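Local coordinates for protein transaminase (Bacillus megaterium, PDB 5G0A) that probably transfers amino groups between amines and carbonyl compounds with pyridoxal-5'-phosphate as cofactor, acting as an S-selective omega-transaminase, at residues Asp147-Thr152 / Ala233-Val238; Ala124-Leu129 / Gly153-Val158; Leu265-Glu270 / Pro291-Met296; Val141-His146 / Ser187-Ala192. All coordinates share one frame; numbering follows the deposited sequence.

Contact 1: residues Asp147-Thr152 / Ala233-Val238. With PLP (pyridoxal-5'-phosphate), chain K.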
loop_
_atom_site.group_PDB
_atom_site.type_symbol
_atom_site.label_atom_id
_atom_site.label_comp_id
_atom_site.label_asym_id
_atom_site.label_seq_id
_atom_site.Cartn_x
_atom_site.Cartn_y
_atom_site.Cartn_z
ATOM N N ASP B 147 1.025 16.897 12.843
ATOM C CA ASP B 147 0.931 16.026 14.017
ATOM C C ASP B 147 2.202 15.200 14.120
ATOM O O ASP B 147 2.757 14.773 13.108
ATOM C CB ASP B 147 -0.245 15.043 13.928
ATOM C CG ASP B 147 -1.531 15.590 14.505
ATOM O OD1 ASP B 147 -1.621 16.807 14.759
ATOM O OD2 ASP B 147 -2.449 14.776 14.756
ATOM N N TYR B 148 2.614 14.965 15.360
ATOM C CA TYR B 148 3.655 13.982 15.676
ATOM C C TYR B 148 3.042 12.937 16.603
ATOM O O TYR B 148 2.489 13.285 17.658
ATOM C CB TYR B 148 4.875 14.650 16.319
ATOM C CG TYR B 148 5.982 13.625 16.545
ATOM C CD1 TYR B 148 6.786 13.214 15.473
ATOM C CD2 TYR B 148 6.166 13.015 17.789
ATOM C CE1 TYR B 148 7.758 12.231 15.632
ATOM C CE2 TYR B 148 7.166 12.040 17.974
ATOM C CZ TYR B 148 7.946 11.655 16.881
ATOM O OH TYR B 148 8.929 10.693 17.011
ATOM N N HIS B 149 3.106 11.668 16.196
ATOM C CA HIS B 149 2.554 10.591 16.987
ATOM C C HIS B 149 3.577 9.477 17.206
ATOM O O HIS B 149 3.219 8.394 17.640
ATOM C CB HIS B 149 1.250 10.036 16.355
ATOM C CG HIS B 149 0.136 11.038 16.329
ATOM N ND1 HIS B 149 -0.451 11.518 17.483
ATOM C CD2 HIS B 149 -0.494 11.657 15.296
ATOM C CE1 HIS B 149 -1.380 12.408 17.161
ATOM N NE2 HIS B 149 -1.432 12.501 15.841
ATOM N N GLY B 150 4.846 9.743 16.906
ATOM C CA GLY B 150 5.857 8.696 17.122
ATOM C C GLY B 150 6.565 8.312 15.839
ATOM O O GLY B 150 6.295 8.886 14.784
ATOM N N TRP B 151 7.447 7.309 15.920
ATOM C CA TRP B 151 8.404 7.074 14.834
ATOM C C TRP B 151 8.394 5.666 14.234
ATOM O O TRP B 151 8.969 5.459 13.157
ATOM C CB TRP B 151 9.836 7.398 15.304
ATOM C CG TRP B 151 10.302 6.442 16.360
ATOM C CD1 TRP B 151 10.097 6.551 17.705
ATOM C CD2 TRP B 151 10.991 5.196 16.154
ATOM N NE1 TRP B 151 10.619 5.449 18.353
ATOM C CE2 TRP B 151 11.182 4.611 17.427
ATOM C CE3 TRP B 151 11.480 4.526 15.014
ATOM C CZ2 TRP B 151 11.857 3.380 17.607
ATOM C CZ3 TRP B 151 12.123 3.282 15.188
ATOM C CH2 TRP B 151 12.312 2.733 16.482
ATOM N N THR B 152 7.810 4.701 14.952
ATOM C CA THR B 152 7.732 3.320 14.485
ATOM C C THR B 152 6.744 3.273 13.302
ATOM O O THR B 152 5.973 4.230 13.087
ATOM C CB THR B 152 7.308 2.356 15.630
ATOM O OG1 THR B 152 6.169 2.914 16.294
ATOM C CG2 THR B 152 8.429 2.187 16.691
ATOM N N ALA B 233 -11.085 6.007 12.943
ATOM C CA ALA B 233 -10.723 6.978 13.971
ATOM C C ALA B 233 -10.113 8.236 13.381
ATOM O O ALA B 233 -9.542 8.228 12.277
ATOM C CB ALA B 233 -9.745 6.341 14.980
ATOM N N VAL B 234 -10.234 9.318 14.142
ATOM C CA VAL B 234 -9.435 10.506 13.960
ATOM C C VAL B 234 -8.491 10.521 15.159
ATOM O O VAL B 234 -8.932 10.338 16.297
ATOM C CB VAL B 234 -10.314 11.782 14.005
ATOM C CG1 VAL B 234 -9.430 13.014 13.874
ATOM C CG2 VAL B 234 -11.329 11.765 12.856
ATOM N N ILE B 235 -7.204 10.708 14.900
ATOM C CA ILE B 235 -6.217 10.865 15.975
ATOM C C ILE B 235 -5.759 12.314 16.046
ATOM O O ILE B 235 -5.492 12.920 15.023
ATOM C CB ILE B 235 -5.022 9.889 15.809
ATOM C CG1 ILE B 235 -4.126 9.955 17.057
ATOM C CG2 ILE B 235 -4.252 10.108 14.480
ATOM C CD1 ILE B 235 -3.107 8.831 17.119
ATOM N N THR B 236 -5.651 12.858 17.266
ATOM C CA THR B 236 -5.298 14.256 17.467
ATOM C C THR B 236 -4.257 14.397 18.578
ATOM O O THR B 236 -3.975 13.438 19.295
ATOM C CB THR B 236 -6.518 15.108 17.907
ATOM O OG1 THR B 236 -7.022 14.615 19.157
ATOM C CG2 THR B 236 -7.632 15.082 16.837
ATOM N N GLU B 237 -3.691 15.600 18.700
ATOM C CA GLU B 237 -2.980 16.051 19.907
ATOM C C GLU B 237 -3.702 17.343 20.238
ATOM O O GLU B 237 -3.951 18.148 19.327
ATOM C CB GLU B 237 -1.531 16.442 19.609
ATOM C CG GLU B 237 -0.628 15.420 18.948
ATOM C CD GLU B 237 0.703 16.044 18.560
ATOM O OE1 GLU B 237 1.506 16.358 19.479
ATOM O OE2 GLU B 237 0.935 16.276 17.351
ATOM N N VAL B 238 -4.037 17.580 21.498
ATOM C CA VAL B 238 -4.799 18.817 21.788
ATOM C C VAL B 238 -3.906 20.034 21.615
ATOM O O VAL B 238 -4.373 21.125 21.292
ATOM C CB VAL B 238 -5.471 18.852 23.171
ATOM C CG1 VAL B 238 -6.468 17.716 23.334
ATOM C CG2 VAL B 238 -4.440 18.920 24.303
HETATM N N1 PLP K . 3.100 11.083 20.547
HETATM C C2 PLP K . 3.400 12.345 20.938
HETATM C C2A PLP K . 2.333 13.417 20.912
HETATM C C3 PLP K . 4.750 12.651 21.466
HETATM O O3 PLP K . 5.083 13.873 21.907
HETATM C C4 PLP K . 5.752 11.575 21.508
HETATM C C4A PLP K . 7.143 11.841 22.086
HETATM C C5 PLP K . 5.299 10.257 21.004
HETATM C C6 PLP K . 4.007 10.092 20.528
HETATM C C5A PLP K . 6.239 9.063 20.921
HETATM O O4P PLP K . 6.758 8.658 22.171
HETATM P P PLP K . 8.157 7.845 22.166
HETATM O O1P PLP K . 8.230 7.447 23.616
HETATM O O2P PLP K . 8.066 6.677 21.200
HETATM O O3P PLP K . 9.205 8.846 21.759
#
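Tyr-148 and His-149 meet Glu-237 and Ile-235 in a buried, mixed polar and apolar contact, where the loop after strand 140-144 passes the end of strand 231-236 beside the bound cofactor. Tyr-148 N donates to Glu-237 OE2 at 2.9 Å in a nearly straight bond (164°) that arrives from above the carboxylate plane. The other oxygen is held by Gly-241 N, and Glu-237 OE1 lies 3.4 Å from PLP C2A, the methyl carbon. Asp-147 OD1 stands 3.7 Å from Glu-237 OE2, an approach of like charges that Arg-144 and Gln-240, both bound to Asp-147, would be expected to ease. The His-149 ring is gripped on both nitrogens: NE2 donates to Asp-147 OD2 at 2.7 Å, while ND1 is hydrogen-bonded to Asp-269. One face rests on Ile-235, whose CD1 sits over the ring centre, 3.9 Å from the centroid. At the ring edge, CE1 faces Thr-236 O at 3.5 Å. An alanine here would take away the ring, and would probably cost Asp-147 and Asp-269 one hydrogen-bond partner each and open a gap over Ile-235. Tyr-148 CG is anti to the backbone N (chi1 -176°), and the ring leads away from strand 231-236; it meets PLP with its edge, CE2 3.8 Å from PLP C4. On the same loop, His-149 C approaches PLP C6 at 3.4 Å. Together Tyr-148, His-149, Gly-150 and Glu-237 form part of the PLP pocket, built on the ends of parallel strands as in fold type I, class-III aminotransferases.

Contact 2: residues Ala124-Leu129 / Gly153-Val158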
loop_
_atom_site.group_PDB
_atom_site.type_symbol
_atom_site.label_atom_id
_atom_site.label_comp_id
_atom_site.label_asym_id
_atom_site.label_seq_id
_atom_site.Cartn_x
_atom_site.Cartn_y
_atom_site.Cartn_z
ATOM N N ALA B 124 2.661 2.746 22.332
ATOM C CA ALA B 124 1.282 3.036 22.764
ATOM C C ALA B 124 0.407 3.455 21.583
ATOM O O ALA B 124 -0.770 3.040 21.489
ATOM C CB ALA B 124 1.260 4.135 23.829
ATOM N N VAL B 125 0.937 4.315 20.721
ATOM C CA VAL B 125 0.199 4.746 19.503
ATOM C C VAL B 125 -0.033 3.547 18.558
ATOM O O VAL B 125 -1.125 3.372 18.034
ATOM C CB VAL B 125 0.935 5.903 18.802
ATOM C CG1 VAL B 125 0.326 6.227 17.425
ATOM C CG2 VAL B 125 0.882 7.171 19.689
ATOM N N GLU B 126 0.982 2.700 18.372
ATOM C CA GLU B 126 0.788 1.465 17.562
ATOM C C GLU B 126 -0.389 0.660 18.090
ATOM O O GLU B 126 -1.246 0.167 17.317
ATOM C CB GLU B 126 2.051 0.573 17.544
ATOM C CG GLU B 126 3.307 1.233 16.961
ATOM C CD GLU B 126 3.367 1.178 15.430
ATOM O OE1 GLU B 126 2.552 0.478 14.802
ATOM O OE2 GLU B 126 4.253 1.834 14.872
ATOM N N THR B 127 -0.444 0.522 19.406
ATOM C CA THR B 127 -1.462 -0.311 20.020
ATOM C C THR B 127 -2.855 0.308 19.819
ATOM O O THR B 127 -3.802 -0.393 19.507
ATOM C CB THR B 127 -1.152 -0.521 21.523
ATOM O OG1 THR B 127 0.181 -1.055 21.638
ATOM C CG2 THR B 127 -2.120 -1.545 22.112
ATOM N N ALA B 128 -2.948 1.613 20.017
ATOM C CA ALA B 128 -4.192 2.351 19.841
ATOM C C ALA B 128 -4.702 2.218 18.412
ATOM O O ALA B 128 -5.898 2.046 18.206
ATOM C CB ALA B 128 -3.991 3.813 20.152
ATOM N N LEU B 129 -3.807 2.342 17.431
ATOM C CA LEU B 129 -4.237 2.203 16.032
ATOM C C LEU B 129 -4.782 0.794 15.788
ATOM O O LEU B 129 -5.837 0.644 15.172
ATOM C CB LEU B 129 -3.064 2.486 15.084
ATOM C CG LEU B 129 -2.565 3.936 15.134
ATOM C CD1 LEU B 129 -1.267 4.028 14.327
ATOM C CD2 LEU B 129 -3.593 4.976 14.675
ATOM N N GLY B 153 6.799 2.209 12.507
ATOM C CA GLY B 153 6.106 2.160 11.209
ATOM C C GLY B 153 4.654 2.587 11.215
ATOM O O GLY B 153 4.260 3.407 10.390
ATOM N N GLY B 154 3.863 2.077 12.165
ATOM C CA GLY B 154 2.448 2.463 12.256
ATOM C C GLY B 154 2.224 3.886 12.775
ATOM O O GLY B 154 1.480 4.673 12.187
ATOM N N ALA B 155 2.885 4.239 13.879
ATOM C CA ALA B 155 2.820 5.588 14.422
ATOM C C ALA B 155 3.319 6.647 13.414
ATOM O O ALA B 155 2.808 7.753 13.335
ATOM C CB ALA B 155 3.624 5.674 15.715
ATOM N N ALA B 156 4.357 6.313 12.656
ATOM C CA ALA B 156 4.857 7.237 11.636
ATOM C C ALA B 156 3.823 7.521 10.524
ATOM O O ALA B 156 3.783 8.624 9.992
ATOM C CB ALA B 156 6.166 6.727 11.038
ATOM N N THR B 157 2.964 6.552 10.202
ATOM C CA THR B 157 1.953 6.803 9.156
ATOM C C THR B 157 1.051 7.979 9.524
ATOM O O THR B 157 0.576 8.680 8.638
ATOM C CB THR B 157 1.068 5.576 8.806
ATOM O OG1 THR B 157 0.223 5.239 9.918
ATOM C CG2 THR B 157 1.946 4.355 8.374
ATOM N N VAL B 158 0.817 8.182 10.824
ATOM C CA VAL B 158 -0.014 9.311 11.267
ATOM C C VAL B 158 0.779 10.537 11.697
ATOM O O VAL B 158 0.231 11.534 12.122
ATOM C CB VAL B 158 -1.061 8.920 12.330
ATOM C CG1 VAL B 158 -2.122 8.010 11.704
ATOM C CG2 VAL B 158 -0.420 8.227 13.537
#
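Glu-126, on helix 121-136, binds backbone N-H groups of Gly-154 and Ala-155 in the first turn of the short, weakly bonded helix 153-157, at the subunit interface. The helix axes pass 8.3 Å apart at 77°. Ala-155 N donates to Glu-126 OE2 at 2.9 Å, from well above the carboxylate plane, and Gly-154 N adds a weak bond to the same oxygen at 2.7 Å. A bend at chi2 (-83°) turns CD of Glu-126 toward this turn. Gly-154 CA lies 3.2 Å from Glu-126 OE1, so close that a beta carbon on this residue would strike that oxygen. Beside the carboxylate, Val-125 CG1 meets Ala-155 CB at 3.8 Å in an apolar contact, and the methyl CD1 of Leu-129 lies against the carbonyl oxygen Gly-154 O at 3.5 Å. OE2 of Glu-126 is also hydrogen-bonded to Thr-152 OG1, and OE1 to Gly-153 N of the second subunit. An alanine at Glu-126 would probably leave the N-H groups of Gly-154 and Ala-155 without this acceptor and Thr-152 without its partner. With donors on both oxygens at the amino end of a short helix, this buried carboxylate is likely to have its negative charge stabilised, and its bond to Gly-153 of the second subunit links the two chains.

Contact 3: residues Leu265-Glu270 / Pro291-Met296. Unlike the reference sequence in segment 265-270: Asn-268 (reference Thr). With PLP (pyridoxal-5'-phosphate), chain K.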
loop_
_atom_site.group_PDB
_atom_site.type_symbol
_atom_site.label_atom_id
_atom_site.label_comp_id
_atom_site.label_asym_id
_atom_site.label_seq_id
_atom_site.Cartn_x
_atom_site.Cartn_y
_atom_site.Cartn_z
ATOM N N LEU B 265 -14.269 6.699 15.834
ATOM C CA LEU B 265 -13.592 6.888 17.112
ATOM C C LEU B 265 -12.731 8.159 17.150
ATOM O O LEU B 265 -12.253 8.645 16.124
ATOM C CB LEU B 265 -12.739 5.652 17.458
ATOM C CG LEU B 265 -13.447 4.317 17.635
ATOM C CD1 LEU B 265 -12.412 3.203 17.852
ATOM C CD2 LEU B 265 -14.482 4.358 18.784
ATOM N N TRP B 266 -12.549 8.699 18.362
ATOM C CA TRP B 266 -11.596 9.760 18.605
ATOM C C TRP B 266 -10.485 9.274 19.539
ATOM O O TRP B 266 -10.731 8.899 20.693
ATOM C CB TRP B 266 -12.287 11.046 19.166
ATOM C CG TRP B 266 -11.318 12.112 19.584
ATOM C CD1 TRP B 266 -10.161 12.481 18.936
ATOM C CD2 TRP B 266 -11.416 12.965 20.735
ATOM N NE1 TRP B 266 -9.528 13.485 19.629
ATOM C CE2 TRP B 266 -10.277 13.804 20.730
ATOM C CE3 TRP B 266 -12.361 13.107 21.776
ATOM C CZ2 TRP B 266 -10.041 14.759 21.728
ATOM C CZ3 TRP B 266 -12.116 14.063 22.761
ATOM C CH2 TRP B 266 -10.971 14.867 22.732
ATOM N N ILE B 267 -9.272 9.213 18.996
ATOM C CA ILE B 267 -8.083 8.892 19.780
ATOM C C ILE B 267 -7.417 10.215 20.088
ATOM O O ILE B 267 -7.023 10.945 19.180
ATOM C CB ILE B 267 -7.069 8.035 18.964
ATOM C CG1 ILE B 267 -7.720 6.724 18.479
ATOM C CG2 ILE B 267 -5.803 7.804 19.822
ATOM C CD1 ILE B 267 -6.867 5.953 17.449
ATOM N N ASN B 268 -7.271 10.553 21.372
ATOM C CA ASN B 268 -6.385 11.672 21.673
ATOM C C ASN B 268 -5.038 11.194 22.199
ATOM O O ASN B 268 -4.980 10.378 23.110
ATOM C CB ASN B 268 -6.986 12.716 22.634
ATOM C CG ASN B 268 -6.146 13.965 22.678
ATOM O OD1 ASN B 268 -5.893 14.607 21.636
ATOM N ND2 ASN B 268 -5.653 14.307 23.869
ATOM N N ASP B 269 -3.982 11.687 21.564
ATOM C CA ASP B 269 -2.616 11.304 21.891
ATOM C C ASP B 269 -2.132 12.191 23.034
ATOM O O ASP B 269 -1.886 13.386 22.835
ATOM C CB ASP B 269 -1.728 11.482 20.642
ATOM C CG ASP B 269 -0.303 10.944 20.844
ATOM O OD1 ASP B 269 0.091 10.666 22.000
ATOM O OD2 ASP B 269 0.406 10.794 19.825
ATOM N N GLU B 270 -2.035 11.596 24.228
ATOM C CA GLU B 270 -1.624 12.317 25.432
ATOM C C GLU B 270 -0.195 12.010 25.823
ATOM O O GLU B 270 0.178 12.211 26.975
ATOM C CB GLU B 270 -2.522 11.921 26.610
ATOM C CG GLU B 270 -3.964 12.458 26.572
ATOM C CD GLU B 270 -4.068 13.953 26.881
ATOM O OE1 GLU B 270 -3.143 14.536 27.503
ATOM O OE2 GLU B 270 -5.098 14.562 26.512
ATOM N N PRO B 291 -12.522 11.329 25.239
ATOM C CA PRO B 291 -12.174 10.572 24.037
ATOM C C PRO B 291 -12.596 9.106 24.134
ATOM O O PRO B 291 -13.137 8.669 25.165
ATOM C CB PRO B 291 -10.634 10.674 24.013
ATOM C CG PRO B 291 -10.280 10.658 25.490
ATOM C CD PRO B 291 -11.373 11.452 26.171
ATOM N N ASP B 292 -12.343 8.341 23.059
ATOM C CA ASP B 292 -12.586 6.902 23.063
ATOM C C ASP B 292 -11.338 6.126 23.480
ATOM O O ASP B 292 -11.422 5.035 24.041
ATOM C CB ASP B 292 -13.013 6.450 21.656
ATOM C CG ASP B 292 -14.341 7.068 21.237
ATOM O OD1 ASP B 292 -15.382 6.628 21.775
ATOM O OD2 ASP B 292 -14.339 7.981 20.401
ATOM N N ILE B 293 -10.188 6.701 23.152
ATOM C CA ILE B 293 -8.881 6.079 23.437
ATOM C C ILE B 293 -7.893 7.202 23.696
ATOM O O ILE B 293 -7.935 8.241 23.010
ATOM C CB ILE B 293 -8.341 5.269 22.203
ATOM C CG1 ILE B 293 -9.277 4.122 21.831
ATOM C CG2 ILE B 293 -6.932 4.744 22.465
ATOM C CD1 ILE B 293 -8.948 3.449 20.494
ATOM N N ILE B 294 -7.016 7.024 24.695
ATOM C CA ILE B 294 -5.809 7.867 24.789
ATOM C C ILE B 294 -4.526 7.042 24.795
ATOM O O ILE B 294 -4.525 5.875 25.193
ATOM C CB ILE B 294 -5.777 8.858 25.992
ATOM C CG1 ILE B 294 -5.621 8.118 27.342
ATOM C CG2 ILE B 294 -6.972 9.845 25.892
ATOM C CD1 ILE B 294 -5.468 9.090 28.525
ATOM N N THR B 295 -3.457 7.687 24.344
ATOM C CA THR B 295 -2.115 7.108 24.370
ATOM C C THR B 295 -1.252 7.902 25.335
ATOM O O THR B 295 -1.391 9.126 25.438
ATOM C CB THR B 295 -1.484 7.088 22.964
ATOM O OG1 THR B 295 -1.572 8.388 22.382
ATOM C CG2 THR B 295 -2.212 6.090 22.072
ATOM N N MET B 296 -0.353 7.195 26.018
ATOM C CA MET B 296 0.465 7.776 27.106
ATOM C C MET B 296 1.900 7.296 27.011
ATOM O O MET B 296 2.179 6.219 26.495
ATOM C CB MET B 296 -0.099 7.376 28.479
ATOM C CG MET B 296 -1.492 7.940 28.766
ATOM S SD MET B 296 -2.297 7.099 30.134
ATOM C CE MET B 296 -2.918 5.640 29.297
HETATM N N1 PLP K . 3.100 11.083 20.547
HETATM C C2 PLP K . 3.400 12.345 20.938
HETATM C C2A PLP K . 2.333 13.417 20.912
HETATM C C3 PLP K . 4.750 12.651 21.466
HETATM O O3 PLP K . 5.083 13.873 21.907
HETATM C C4 PLP K . 5.752 11.575 21.508
HETATM C C4A PLP K . 7.143 11.841 22.086
HETATM C C5 PLP K . 5.299 10.257 21.004
HETATM C C6 PLP K . 4.007 10.092 20.528
HETATM C C5A PLP K . 6.239 9.063 20.921
HETATM O O4P PLP K . 6.758 8.658 22.171
HETATM P P PLP K . 8.157 7.845 22.166
HETATM O O1P PLP K . 8.230 7.447 23.616
HETATM O O2P PLP K . 8.066 6.677 21.200
HETATM O O3P PLP K . 9.205 8.846 21.759
#
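Trp-266 O accepts from Asp-292 N at 2.9 Å, and more weakly from Ile-293 N, where two parallel strands begin to pair. The backbone bonding continues with Asn-268 N to Ile-293 O, a weak bond from Thr-295 N to Asn-268 O, and Glu-270 N to Thr-295 O; the axes run 4.7 Å apart at 20°. Polar side chains close both ends. Asp-292 OD2 takes Trp-266 N at 2.8 Å on its anti side, 17° out of the carboxylate plane, and also forms a salt bridge with Arg-256. At the cofactor end Thr-295 OG1 donates a weak bond to Asp-269 OD1, 2.8 Å away, which also accepts from Val-271 N. Asp-269 OD2 lies 2.8 Å from PLP N1, the pairing of aspartate with the pyridine nitrogen usual in fold type I enzymes; His-149 holds the same oxygen. Apolar contacts occupy both faces. Pro-291 CB makes a CH-pi contact over the six-membered ring of Trp-266, 4.0 Å from its centroid and set toward the rim. Ile-267 and Ile-293 lie side by side, pointing the same way, with CG1 of the first 4.0 Å from CD1 of the second. Strand 231-236 flanks residues 265-269 and antiparallel strand 308-313 flanks 293-296; helix 121-136 packs on Leu-265, Asp-269 and Thr-295, and helix 251-262 on Trp-266.

Contact 4: residues Val141-His146 / Ser187-Ala192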
loop_
_atom_site.group_PDB
_atom_site.type_symbol
_atom_site.label_atom_id
_atom_site.label_comp_id
_atom_site.label_asym_id
_atom_site.label_seq_id
_atom_site.Cartn_x
_atom_site.Cartn_y
_atom_site.Cartn_z
ATOM N N VAL B 141 -7.372 5.780 9.150
ATOM C CA VAL B 141 -7.259 6.666 10.306
ATOM C C VAL B 141 -6.937 8.067 9.776
ATOM O O VAL B 141 -6.122 8.239 8.841
ATOM C CB VAL B 141 -6.164 6.189 11.307
ATOM C CG1 VAL B 141 -5.943 7.252 12.390
ATOM C CG2 VAL B 141 -6.542 4.829 11.932
ATOM N N VAL B 142 -7.583 9.062 10.366
ATOM C CA VAL B 142 -7.402 10.462 9.988
ATOM C C VAL B 142 -6.497 11.126 11.013
ATOM O O VAL B 142 -6.779 11.087 12.228
ATOM C CB VAL B 142 -8.765 11.194 9.966
ATOM C CG1 VAL B 142 -8.571 12.666 9.619
ATOM C CG2 VAL B 142 -9.704 10.513 8.988
ATOM N N THR B 143 -5.422 11.725 10.502
ATOM C CA THR B 143 -4.518 12.541 11.304
ATOM C C THR B 143 -4.545 13.993 10.788
ATOM O O THR B 143 -5.377 14.337 9.925
ATOM C CB THR B 143 -3.101 11.955 11.232
ATOM O OG1 THR B 143 -2.289 12.547 12.256
ATOM C CG2 THR B 143 -2.484 12.188 9.818
ATOM N N ARG B 144 -3.690 14.860 11.329
ATOM C CA ARG B 144 -3.626 16.253 10.862
ATOM C C ARG B 144 -2.223 16.628 10.422
ATOM O O ARG B 144 -1.241 16.140 10.976
ATOM C CB ARG B 144 -4.094 17.256 11.944
ATOM C CG ARG B 144 -5.560 17.106 12.373
ATOM C CD ARG B 144 -5.741 16.120 13.536
ATOM N NE ARG B 144 -4.758 16.379 14.602
ATOM C CZ ARG B 144 -4.832 17.380 15.480
ATOM N NH1 ARG B 144 -5.866 18.232 15.458
ATOM N NH2 ARG B 144 -3.863 17.546 16.382
ATOM N N GLU B 145 -2.141 17.543 9.459
ATOM C CA GLU B 145 -0.883 18.204 9.112
ATOM C C GLU B 145 -0.172 18.664 10.393
ATOM O O GLU B 145 -0.810 19.231 11.276
ATOM C CB GLU B 145 -1.130 19.418 8.191
ATOM C CG GLU B 145 0.181 19.941 7.604
ATOM C CD GLU B 145 0.103 21.289 6.899
ATOM O OE1 GLU B 145 -0.848 22.064 7.131
ATOM O OE2 GLU B 145 1.024 21.571 6.102
ATOM N N HIS B 146 1.133 18.403 10.455
ATOM C CA HIS B 146 2.032 18.747 11.567
ATOM C C HIS B 146 1.887 17.917 12.843
ATOM O O HIS B 146 2.592 18.198 13.826
ATOM C CB HIS B 146 1.983 20.244 11.933
ATOM C CG HIS B 146 2.085 21.167 10.757
ATOM N ND1 HIS B 146 2.993 20.987 9.738
ATOM C CD2 HIS B 146 1.402 22.297 10.456
ATOM C CE1 HIS B 146 2.861 21.965 8.854
ATOM N NE2 HIS B 146 1.904 22.771 9.266
ATOM N N SER B 187 -0.173 2.107 3.684
ATOM C CA SER B 187 -0.654 3.033 4.754
ATOM C C SER B 187 -2.118 3.377 4.539
ATOM O O SER B 187 -2.546 3.635 3.427
ATOM C CB SER B 187 0.229 4.286 4.941
ATOM O OG SER B 187 0.377 5.047 3.757
ATOM N N ALA B 188 -2.909 3.334 5.603
ATOM C CA ALA B 188 -4.321 3.633 5.460
ATOM C C ALA B 188 -4.634 4.922 6.257
ATOM O O ALA B 188 -5.265 4.855 7.285
ATOM C CB ALA B 188 -5.088 2.449 5.996
ATOM N N VAL B 189 -4.109 6.052 5.813
ATOM C CA VAL B 189 -4.136 7.298 6.579
ATOM C C VAL B 189 -4.518 8.445 5.669
ATOM O O VAL B 189 -4.012 8.577 4.527
ATOM C CB VAL B 189 -2.763 7.605 7.267
ATOM C CG1 VAL B 189 -2.737 9.004 7.905
ATOM C CG2 VAL B 189 -2.414 6.516 8.274
ATOM N N LEU B 190 -5.406 9.287 6.177
ATOM C CA LEU B 190 -5.735 10.536 5.526
ATOM C C LEU B 190 -5.211 11.696 6.350
ATOM O O LEU B 190 -5.372 11.714 7.578
ATOM C CB LEU B 190 -7.250 10.664 5.398
ATOM C CG LEU B 190 -8.009 9.552 4.710
ATOM C CD1 LEU B 190 -9.489 9.910 4.738
ATOM C CD2 LEU B 190 -7.499 9.341 3.283
ATOM N N MET B 191 -4.609 12.676 5.684
ATOM C CA MET B 191 -4.127 13.877 6.376
ATOM C C MET B 191 -5.135 15.023 6.272
ATOM O O MET B 191 -5.324 15.597 5.196
ATOM C CB MET B 191 -2.747 14.337 5.848
ATOM C CG MET B 191 -2.274 15.620 6.518
ATOM S SD MET B 191 -0.675 16.196 5.929
ATOM C CE MET B 191 -1.170 17.145 4.485
ATOM N N ALA B 192 -5.751 15.360 7.402
ATOM C CA ALA B 192 -6.701 16.487 7.500
ATOM C C ALA B 192 -5.982 17.764 7.843
ATOM O O ALA B 192 -4.799 17.742 8.212
ATOM C CB ALA B 192 -7.768 16.178 8.555
#
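Val-141 to Arg-144 pair in parallel register with Val-189 to Ala-192, the strand axes 4.4 Å apart and inclined at 33°. Five backbone bonds alternate between the segments: Val-141 N to Ala-188 O, Leu-190 N to Val-141 O, Thr-143 N to Leu-190 O, Ala-192 N to Thr-143 O, and Glu-145 N to Ala-192 O. The shortest, Ala-192 N to Thr-143 O, measures 2.7 Å. CA-H...O contacts fill in between, as from Val-189 CA to Val-141 O at 3.2 Å. On the face bearing Val-142, Leu-190 and Ala-192, Val-142 CG1 touches Ala-192 CB at 3.8 Å and CG2 reaches Leu-190 CD1 at 4.3 Å; helix 214-226 packs against this side. Arg-144 points the same way but bends at chi2 and chi3, and its NE forms a salt bridge with Asp-147. The opposite face carries Thr-143, Val-189 and Met-191. Thr-143 CG2 meets Val-189 CG1 at 3.7 Å, and with OG1 anti to the backbone N (chi1 -166°) the hydroxyl binds Val-158 O instead of a partner across the pair. The side chain of Met-191 passes obliquely across Glu-145, just beyond the neighbouring strand, its CG 3.5 Å from Glu-145 N and its SD 4.0 Å from Glu-145 CB; Asn-225 of the third subunit packs on both residues. Strand 189-192 is outermost within this chain in the mixed, mainly parallel seven-stranded sheet that is the hallmark of the large domain of fold type I PLP enzymes.

In the fold
Contacts 1, 3 and 4 share one sheet: strand 231-236 of contact 1 lies between strand 140-144 of contact 4 and strand 265-269 of contact 3. All four contacts are buried, but contact 4 lies farthest from the centre of the chain, about 18 Å from centre to centre, against about 10 Å for contact 1. Contacts 3 and 4 rest on regular parallel strand bonding, with a carboxylate to backbone bond added in contact 3; in contacts 1 and 2 a glutamate accepts every hydrogen bond across the segments. Contact 1 is linked by side-chain hydrogen bonds to both contact 2 and contact 3, and shares PLP with contact 3. Subunit neighbours also differ: the second touches contacts 1 and 2, the third contact 4.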